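Local coordinates for protein tricorn protease (Thermoplasma acidophilum, PDB 1K32) that probably cleaves peptides as a serine protease, in a hexameric assembly whose beta-propeller domains are thought to gate substrate passage, at residues A[425-438]-A[474-486]. Residues are numbered along the deposited sequence; the frame is centred on the assembly and turned at random.
Sequences DFTISDNSRFIAYG and DYAPAFDADSKNL
Asp425 and Ala476 make the one strong direct hydrogen bond between two neighbouring blades of a beta propeller: Ala476 N donates to Asp425 OD1 at 2.7 Å, on the syn side and 22° out of the carboxylate plane. With CG anti to the backbone N (chi1 -171°), the carboxylate reaches across to strand 474-479, and a water lies within bonding distance of both its OD2 and Pro477 O, though with more acceptors in reach than protons its donations are shared out among them. A second water joins Thr427 OG1 to Phe479 N, so strands 426-428 and 474-479, the first of their blades and nearly parallel, are joined here through a side chain and solvent.

Between the sheets, the Phe479 ring is sandwiched, with Leu486 CD1 over the centre of one face and Ser429 CB over the other, 4.0 Å from the centroid. Its CZ abuts Phe434 CB at 3.6 Å, while Ala436 CB rests against both CZ and Pro477 CB.

At the turns, Ser483 OG takes a weak bond from Asn431 N (3.4 Å) and shares a water with Asp430 N and Asp480 O. Asn431 OD1 is gripped from opposite faces of its amide plane by Ser429 OG and, in an Asx turn, Arg433 N; Ser429 OG in turn accepts from Phe434 N at 2.8 Å. A leucine in place of Asn431 would probably leave Arg433 N and the Ser429 O-H without the acceptor they share, though Phe434 N would still hold the Ser429 oxygen. Asp430 OD1, water-linked to Ala481 O, also forms salt bridges with Arg388 and Arg619. The chemistry thus implies an apolar seam between blades, flanked by polar groups that meet by one short direct bond, one weak one and several bridging waters.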
ATOM      1  N   ASP A 425     -29.143 -31.166 -13.842  1.00 19.13           N
ATOM      2  CA  ASP A 425     -28.777 -30.276 -12.733  1.00 20.39           C
ATOM      3  C   ASP A 425     -29.034 -31.000 -11.393  1.00 19.37           C
ATOM      4  O   ASP A 425     -30.167 -31.057 -10.920  1.00 18.11           O
ATOM      5  CB  ASP A 425     -29.607 -28.978 -12.823  1.00 20.63           C
ATOM      6  CG  ASP A 425     -29.148 -27.899 -11.839  1.00 20.93           C
ATOM      7  OD1 ASP A 425     -29.694 -26.770 -11.896  1.00 21.84           O
ATOM      8  OD2 ASP A 425     -28.256 -28.168 -11.012  1.00 18.45           O
ATOM      9  N   PHE A 426     -27.976 -31.563 -10.803  1.00 19.23           N
ATOM     10  CA  PHE A 426     -28.088 -32.294  -9.536  1.00 19.65           C
ATOM     11  C   PHE A 426     -26.859 -32.128  -8.668  1.00 20.07           C
ATOM     12  O   PHE A 426     -25.803 -31.729  -9.149  1.00 18.85           O
ATOM     13  CB  PHE A 426     -28.329 -33.796  -9.769  1.00 19.44           C
ATOM     14  CG  PHE A 426     -27.303 -34.468 -10.659  1.00 21.60           C
ATOM     15  CD1 PHE A 426     -27.610 -34.782 -11.979  1.00 20.97           C
ATOM     16  CD2 PHE A 426     -26.053 -34.833 -10.163  1.00 21.19           C
ATOM     17  CE1 PHE A 426     -26.691 -35.457 -12.790  1.00 21.87           C
ATOM     18  CE2 PHE A 426     -25.125 -35.510 -10.970  1.00 20.68           C
ATOM     19  CZ  PHE A 426     -25.444 -35.822 -12.279  1.00 19.07           C
ATOM     20  N   THR A 427     -27.000 -32.456  -7.388  1.00 20.67           N
ATOM     21  CA  THR A 427     -25.895 -32.337  -6.442  1.00 22.69           C
ATOM     22  C   THR A 427     -26.035 -33.419  -5.366  1.00 23.68           C
ATOM     23  O   THR A 427     -27.127 -33.925  -5.127  1.00 22.23           O
ATOM     24  CB  THR A 427     -25.882 -30.921  -5.784  1.00 21.26           C
ATOM     25  OG1 THR A 427     -24.625 -30.704  -5.141  1.00 22.10           O
ATOM     26  CG2 THR A 427     -27.006 -30.777  -4.747  1.00 21.07           C
ATOM     27  N   ILE A 428     -24.926 -33.772  -4.726  1.00 22.68           N
ATOM     28  CA  ILE A 428     -24.944 -34.804  -3.693  1.00 23.72           C
ATOM     29  C   ILE A 428     -24.443 -34.243  -2.381  1.00 23.60           C
ATOM     30  O   ILE A 428     -23.373 -33.629  -2.356  1.00 24.48           O
ATOM     31  CB  ILE A 428     -24.020 -35.983  -4.068  1.00 22.02           C
ATOM     32  CG1 ILE A 428     -24.268 -36.393  -5.515  1.00 22.19           C
ATOM     33  CG2 ILE A 428     -24.264 -37.161  -3.118  1.00 21.80           C
ATOM     34  CD1 ILE A 428     -23.289 -37.409  -6.028  1.00 21.84           C
ATOM     35  N   SER A 429     -25.190 -34.467  -1.295  1.00 22.40           N
ATOM     36  CA  SER A 429     -24.785 -33.981   0.029  1.00 22.21           C
ATOM     37  C   SER A 429     -23.443 -34.582   0.436  1.00 22.91           C
ATOM     38  O   SER A 429     -23.105 -35.696   0.020  1.00 23.23           O
ATOM     39  CB  SER A 429     -25.853 -34.314   1.088  1.00 24.29           C
ATOM     40  OG  SER A 429     -26.125 -35.711   1.171  1.00 24.53           O
ATOM     41  N   ASP A 430     -22.677 -33.856   1.248  1.00 23.96           N
ATOM     42  CA  ASP A 430     -21.367 -34.339   1.675  1.00 26.01           C
ATOM     43  C   ASP A 430     -21.389 -35.653   2.451  1.00 26.95           C
ATOM     44  O   ASP A 430     -20.420 -36.400   2.409  1.00 26.84           O
ATOM     45  CB  ASP A 430     -20.637 -33.286   2.509  1.00 28.89           C
ATOM     46  CG  ASP A 430     -20.060 -32.162   1.665  1.00 32.60           C
ATOM     47  OD1 ASP A 430     -19.127 -31.491   2.149  1.00 34.34           O
ATOM     48  OD2 ASP A 430     -20.539 -31.943   0.532  1.00 33.94           O
ATOM     49  N   ASN A 431     -22.478 -35.929   3.165  1.00 26.64           N
ATOM     50  CA  ASN A 431     -22.577 -37.175   3.912  1.00 28.75           C
ATOM     51  C   ASN A 431     -23.177 -38.282   3.034  1.00 29.87           C
ATOM     52  O   ASN A 431     -23.536 -39.354   3.526  1.00 28.14           O
ATOM     53  CB  ASN A 431     -23.419 -36.989   5.185  1.00 27.76           C
ATOM     54  CG  ASN A 431     -24.847 -36.577   4.891  1.00 27.42           C
ATOM     55  OD1 ASN A 431     -25.328 -36.719   3.771  1.00 25.25           O
ATOM     56  ND2 ASN A 431     -25.537 -36.073   5.909  1.00 24.43           N
ATOM     57  N   SER A 432     -23.283 -38.001   1.735  1.00 28.98           N
ATOM     58  CA  SER A 432     -23.801 -38.957   0.747  1.00 28.87           C
ATOM     59  C   SER A 432     -25.225 -39.452   0.979  1.00 27.83           C
ATOM     60  O   SER A 432     -25.637 -40.465   0.412  1.00 29.20           O
ATOM     61  CB  SER A 432     -22.857 -40.162   0.660  1.00 29.45           C
ATOM     62  OG  SER A 432     -21.530 -39.747   0.367  1.00 31.68           O
ATOM     63  N   ARG A 433     -25.994 -38.735   1.789  1.00 28.02           N
ATOM     64  CA  ARG A 433     -27.358 -39.159   2.076  1.00 27.65           C
ATOM     65  C   ARG A 433     -28.468 -38.636   1.150  1.00 26.75           C
ATOM     66  O   ARG A 433     -29.445 -39.345   0.895  1.00 24.91           O
ATOM     67  CB  ARG A 433     -27.708 -38.822   3.524  1.00 29.23           C
ATOM     68  CG  ARG A 433     -29.147 -39.134   3.869  1.00 34.19           C
ATOM     69  CD  ARG A 433     -29.348 -39.296   5.360  1.00 35.30           C
ATOM     70  NE  ARG A 433     -30.760 -39.451   5.676  1.00 35.34           N
ATOM     71  CZ  ARG A 433     -31.237 -39.604   6.905  1.00 36.21           C
ATOM     72  NH1 ARG A 433     -32.544 -39.732   7.100  1.00 35.28           N
ATOM     73  NH2 ARG A 433     -30.405 -39.637   7.939  1.00 35.36           N
ATOM     74  N   PHE A 434     -28.320 -37.413   0.648  1.00 22.65           N
ATOM     75  CA  PHE A 434     -29.342 -36.831  -0.212  1.00 23.70           C
ATOM     76  C   PHE A 434     -28.833 -36.432  -1.595  1.00 23.56           C
ATOM     77  O   PHE A 434     -27.655 -36.098  -1.784  1.00 21.26           O
ATOM     78  CB  PHE A 434     -29.954 -35.575   0.436  1.00 24.62           C
ATOM     79  CG  PHE A 434     -30.250 -35.717   1.898  1.00 25.00           C
ATOM     80  CD1 PHE A 434     -29.349 -35.260   2.851  1.00 26.37           C
ATOM     81  CD2 PHE A 434     -31.439 -36.298   2.329  1.00 26.02           C
ATOM     82  CE1 PHE A 434     -29.634 -35.380   4.217  1.00 26.87           C
ATOM     83  CE2 PHE A 434     -31.726 -36.419   3.691  1.00 23.25           C
ATOM     84  CZ  PHE A 434     -30.828 -35.962   4.630  1.00 24.88           C
ATOM     85  N   ILE A 435     -29.749 -36.456  -2.553  1.00 22.63           N
ATOM     86  CA  ILE A 435     -29.451 -36.063  -3.918  1.00 23.39           C
ATOM     87  C   ILE A 435     -30.549 -35.066  -4.275  1.00 23.35           C
ATOM     88  O   ILE A 435     -31.732 -35.405  -4.285  1.00 21.80           O
ATOM     89  CB  ILE A 435     -29.483 -37.285  -4.880  1.00 25.99           C
ATOM     90  CG1 ILE A 435     -28.485 -38.350  -4.397  1.00 26.70           C
ATOM     91  CG2 ILE A 435     -29.149 -36.849  -6.309  1.00 24.59           C
ATOM     92  CD1 ILE A 435     -28.447 -39.621  -5.231  1.00 24.59           C
ATOM     93  N   ALA A 436     -30.161 -33.822  -4.524  1.00 22.23           N
ATOM     94  CA  ALA A 436     -31.127 -32.792  -4.888  1.00 21.52           C
ATOM     95  C   ALA A 436     -30.948 -32.530  -6.371  1.00 20.89           C
ATOM     96  O   ALA A 436     -29.820 -32.453  -6.857  1.00 20.25           O
ATOM     97  CB  ALA A 436     -30.872 -31.516  -4.088  1.00 23.53           C
ATOM     98  N   TYR A 437     -32.057 -32.381  -7.085  1.00 18.50           N
ATOM     99  CA  TYR A 437     -31.998 -32.158  -8.521  1.00 17.86           C
ATOM    100  C   TYR A 437     -33.195 -31.381  -9.066  1.00 19.20           C
ATOM    101  O   TYR A 437     -34.299 -31.451  -8.516  1.00 19.74           O
ATOM    102  CB  TYR A 437     -31.903 -33.510  -9.234  1.00 18.31           C
ATOM    103  CG  TYR A 437     -33.004 -34.477  -8.840  1.00 15.95           C
ATOM    104  CD1 TYR A 437     -34.171 -34.589  -9.593  1.00 18.62           C
ATOM    105  CD2 TYR A 437     -32.881 -35.270  -7.701  1.00 19.56           C
ATOM    106  CE1 TYR A 437     -35.195 -35.472  -9.222  1.00 17.74           C
ATOM    107  CE2 TYR A 437     -33.903 -36.160  -7.312  1.00 17.16           C
ATOM    108  CZ  TYR A 437     -35.053 -36.250  -8.075  1.00 19.10           C
ATOM    109  OH  TYR A 437     -36.076 -37.082  -7.666  1.00 20.11           O
ATOM    110  N   GLY A 438     -32.952 -30.621 -10.138  1.00 18.68           N
ATOM    111  CA  GLY A 438     -34.008 -29.868 -10.789  1.00 18.26           C
ATOM    112  C   GLY A 438     -34.841 -30.840 -11.615  1.00 20.12           C
ATOM    113  O   GLY A 438     -34.314 -31.553 -12.488  1.00 21.71           O
ATOM    114  N   ASP A 474     -36.694 -23.592 -10.717  1.00 18.45           N
ATOM    115  CA  ASP A 474     -35.785 -23.685  -9.579  1.00 14.96           C
ATOM    116  C   ASP A 474     -34.586 -24.518 -10.006  1.00 15.59           C
ATOM    117  O   ASP A 474     -34.731 -25.546 -10.663  1.00 15.34           O
ATOM    118  CB  ASP A 474     -36.533 -24.304  -8.402  1.00 18.85           C
ATOM    119  CG  ASP A 474     -37.760 -23.492  -8.033  1.00 18.75           C
ATOM    120  OD1 ASP A 474     -38.852 -24.081  -7.947  1.00 19.54           O
ATOM    121  OD2 ASP A 474     -37.628 -22.256  -7.845  1.00 16.71           O
ATOM    122  N   TYR A 475     -33.388 -24.071  -9.652  1.00 14.91           N
ATOM    123  CA  TYR A 475     -32.212 -24.767 -10.125  1.00 14.51           C
ATOM    124  C   TYR A 475     -30.989 -24.632  -9.228  1.00 13.82           C
ATOM    125  O   TYR A 475     -31.072 -24.127  -8.105  1.00 12.73           O
ATOM    126  CB  TYR A 475     -31.891 -24.257 -11.548  1.00 15.51           C
ATOM    127  CG  TYR A 475     -31.680 -22.752 -11.627  1.00 17.43           C
ATOM    128  CD1 TYR A 475     -30.412 -22.209 -11.895  1.00 17.04           C
ATOM    129  CD2 TYR A 475     -32.734 -21.868 -11.373  1.00 17.21           C
ATOM    130  CE1 TYR A 475     -30.203 -20.813 -11.906  1.00 15.58           C
ATOM    131  CE2 TYR A 475     -32.532 -20.476 -11.374  1.00 16.49           C
ATOM    132  CZ  TYR A 475     -31.274 -19.960 -11.635  1.00 18.28           C
ATOM    133  OH  TYR A 475     -31.088 -18.594 -11.581  1.00 18.00           O
ATOM    134  N   ALA A 476     -29.860 -25.129  -9.733  1.00 13.58           N
ATOM    135  CA  ALA A 476     -28.581 -25.066  -9.024  1.00 15.60           C
ATOM    136  C   ALA A 476     -28.585 -25.445  -7.531  1.00 16.58           C
ATOM    137  O   ALA A 476     -28.057 -24.713  -6.693  1.00 16.94           O
ATOM    138  CB  ALA A 476     -27.958 -23.641  -9.211  1.00 15.86           C
ATOM    139  N   PRO A 477     -29.183 -26.597  -7.171  1.00 16.93           N
ATOM    140  CA  PRO A 477     -29.170 -26.958  -5.743  1.00 15.82           C
ATOM    141  C   PRO A 477     -27.748 -27.202  -5.215  1.00 16.10           C
ATOM    142  O   PRO A 477     -26.878 -27.719  -5.919  1.00 14.07           O
ATOM    143  CB  PRO A 477     -30.014 -28.234  -5.694  1.00 15.10           C
ATOM    144  CG  PRO A 477     -29.770 -28.856  -7.077  1.00 17.16           C
ATOM    145  CD  PRO A 477     -29.865 -27.626  -7.984  1.00 15.40           C
ATOM    146  N   ALA A 478     -27.516 -26.831  -3.966  1.00 17.17           N
ATOM    147  CA  ALA A 478     -26.217 -27.036  -3.341  1.00 18.19           C
ATOM    148  C   ALA A 478     -26.386 -27.149  -1.829  1.00 18.65           C
ATOM    149  O   ALA A 478     -26.975 -26.261  -1.204  1.00 18.57           O
ATOM    150  CB  ALA A 478     -25.270 -25.880  -3.688  1.00 17.55           C
ATOM    151  N   PHE A 479     -25.915 -28.257  -1.251  1.00 17.57           N
ATOM    152  CA  PHE A 479     -25.996 -28.459   0.197  1.00 19.78           C
ATOM    153  C   PHE A 479     -24.794 -27.789   0.856  1.00 19.66           C
ATOM    154  O   PHE A 479     -23.769 -27.619   0.224  1.00 17.78           O
ATOM    155  CB  PHE A 479     -25.949 -29.951   0.574  1.00 18.35           C
ATOM    156  CG  PHE A 479     -27.142 -30.735   0.131  1.00 17.04           C
ATOM    157  CD1 PHE A 479     -27.110 -31.469  -1.048  1.00 19.60           C
ATOM    158  CD2 PHE A 479     -28.301 -30.730   0.887  1.00 17.77           C
ATOM    159  CE1 PHE A 479     -28.221 -32.188  -1.471  1.00 18.98           C
ATOM    160  CE2 PHE A 479     -29.422 -31.443   0.482  1.00 19.00           C
ATOM    161  CZ  PHE A 479     -29.384 -32.177  -0.705  1.00 19.77           C
ATOM    162  N   ASP A 480     -24.928 -27.394   2.117  1.00 21.65           N
ATOM    163  CA  ASP A 480     -23.788 -26.810   2.819  1.00 24.07           C
ATOM    164  C   ASP A 480     -22.928 -27.980   3.301  1.00 25.55           C
ATOM    165  O   ASP A 480     -23.376 -29.132   3.300  1.00 25.10           O
ATOM    166  CB  ASP A 480     -24.237 -25.922   3.996  1.00 25.17           C
ATOM    167  CG  ASP A 480     -25.215 -26.615   4.935  1.00 27.08           C
ATOM    168  OD1 ASP A 480     -25.719 -25.938   5.858  1.00 28.90           O
ATOM    169  OD2 ASP A 480     -25.484 -27.820   4.761  1.00 26.96           O
ATOM    170  N   ALA A 481     -21.695 -27.692   3.691  1.00 26.07           N
ATOM    171  CA  ALA A 481     -20.768 -28.731   4.132  1.00 27.37           C
ATOM    172  C   ALA A 481     -21.317 -29.694   5.191  1.00 27.88           C
ATOM    173  O   ALA A 481     -21.077 -30.895   5.126  1.00 28.02           O
ATOM    174  CB  ALA A 481     -19.480 -28.084   4.633  1.00 27.32           C
ATOM    175  N   ASP A 482     -22.059 -29.173   6.159  1.00 29.15           N
ATOM    176  CA  ASP A 482     -22.601 -30.005   7.228  1.00 30.56           C
ATOM    177  C   ASP A 482     -23.863 -30.764   6.843  1.00 28.95           C
ATOM    178  O   ASP A 482     -24.457 -31.432   7.679  1.00 28.85           O
ATOM    179  CB  ASP A 482     -22.886 -29.146   8.468  1.00 33.55           C
ATOM    180  CG  ASP A 482     -21.618 -28.634   9.134  1.00 38.37           C
ATOM    181  OD1 ASP A 482     -21.738 -27.867  10.117  1.00 42.00           O
ATOM    182  OD2 ASP A 482     -20.503 -28.990   8.681  1.00 40.30           O
ATOM    183  N   SER A 483     -24.276 -30.662   5.585  1.00 28.47           N
ATOM    184  CA  SER A 483     -25.485 -31.345   5.138  1.00 27.25           C
ATOM    185  C   SER A 483     -26.709 -30.987   6.004  1.00 28.46           C
ATOM    186  O   SER A 483     -27.504 -31.862   6.356  1.00 27.91           O
ATOM    187  CB  SER A 483     -25.270 -32.870   5.177  1.00 28.64           C
ATOM    188  OG  SER A 483     -24.254 -33.286   4.280  1.00 24.78           O
ATOM    189  N   LYS A 484     -26.866 -29.712   6.346  1.00 25.84           N
ATOM    190  CA  LYS A 484     -27.997 -29.296   7.174  1.00 26.39           C
ATOM    191  C   LYS A 484     -28.974 -28.354   6.475  1.00 23.51           C
ATOM    192  O   LYS A 484     -30.114 -28.200   6.901  1.00 21.42           O
ATOM    193  CB  LYS A 484     -27.494 -28.651   8.474  1.00 27.99           C
ATOM    194  CG  LYS A 484     -26.807 -29.643   9.415  1.00 31.93           C
ATOM    195  CD  LYS A 484     -26.616 -29.060  10.803  1.00 37.01           C
ATOM    196  CE  LYS A 484     -25.786 -29.989  11.695  1.00 39.83           C
ATOM    197  NZ  LYS A 484     -26.340 -31.374  11.770  1.00 40.62           N
ATOM    198  N   ASN A 485     -28.522 -27.733   5.395  1.00 22.92           N
ATOM    199  CA  ASN A 485     -29.354 -26.815   4.634  1.00 21.77           C
ATOM    200  C   ASN A 485     -29.155 -27.029   3.140  1.00 21.63           C
ATOM    201  O   ASN A 485     -28.061 -27.352   2.693  1.00 20.34           O
ATOM    202  CB  ASN A 485     -29.008 -25.365   4.984  1.00 22.15           C
ATOM    203  CG  ASN A 485     -29.240 -25.048   6.456  1.00 22.73           C
ATOM    204  OD1 ASN A 485     -28.345 -25.194   7.287  1.00 25.07           O
ATOM    205  ND2 ASN A 485     -30.455 -24.647   6.782  1.00 20.81           N
ATOM    206  N   LEU A 486     -30.228 -26.860   2.375  1.00 22.39           N
ATOM    207  CA  LEU A 486     -30.151 -26.994   0.930  1.00 21.14           C
ATOM    208  C   LEU A 486     -30.351 -25.599   0.358  1.00 20.17           C
ATOM    209  O   LEU A 486     -31.365 -24.957   0.620  1.00 20.11           O
ATOM    210  CB  LEU A 486     -31.248 -27.925   0.395  1.00 19.35           C
ATOM    211  CG  LEU A 486     -31.338 -28.081  -1.133  1.00 21.59           C
ATOM    212  CD1 LEU A 486     -30.057 -28.730  -1.673  1.00 20.16           C
ATOM    213  CD2 LEU A 486     -32.559 -28.953  -1.493  1.00 24.19           C
TER
HETATM  214  O   HOH W   1     -26.529 -28.398  -8.784  1.00 35.64           O
HETATM  215  O   HOH W   2     -24.115 -29.923  -2.769  1.00 22.10           O
HETATM  216  O   HOH W   3     -23.619 -31.461   1.921  1.00 36.21           O
HETATM  217  O   HOH W   4     -18.246 -31.870   4.607  1.00 36.85           O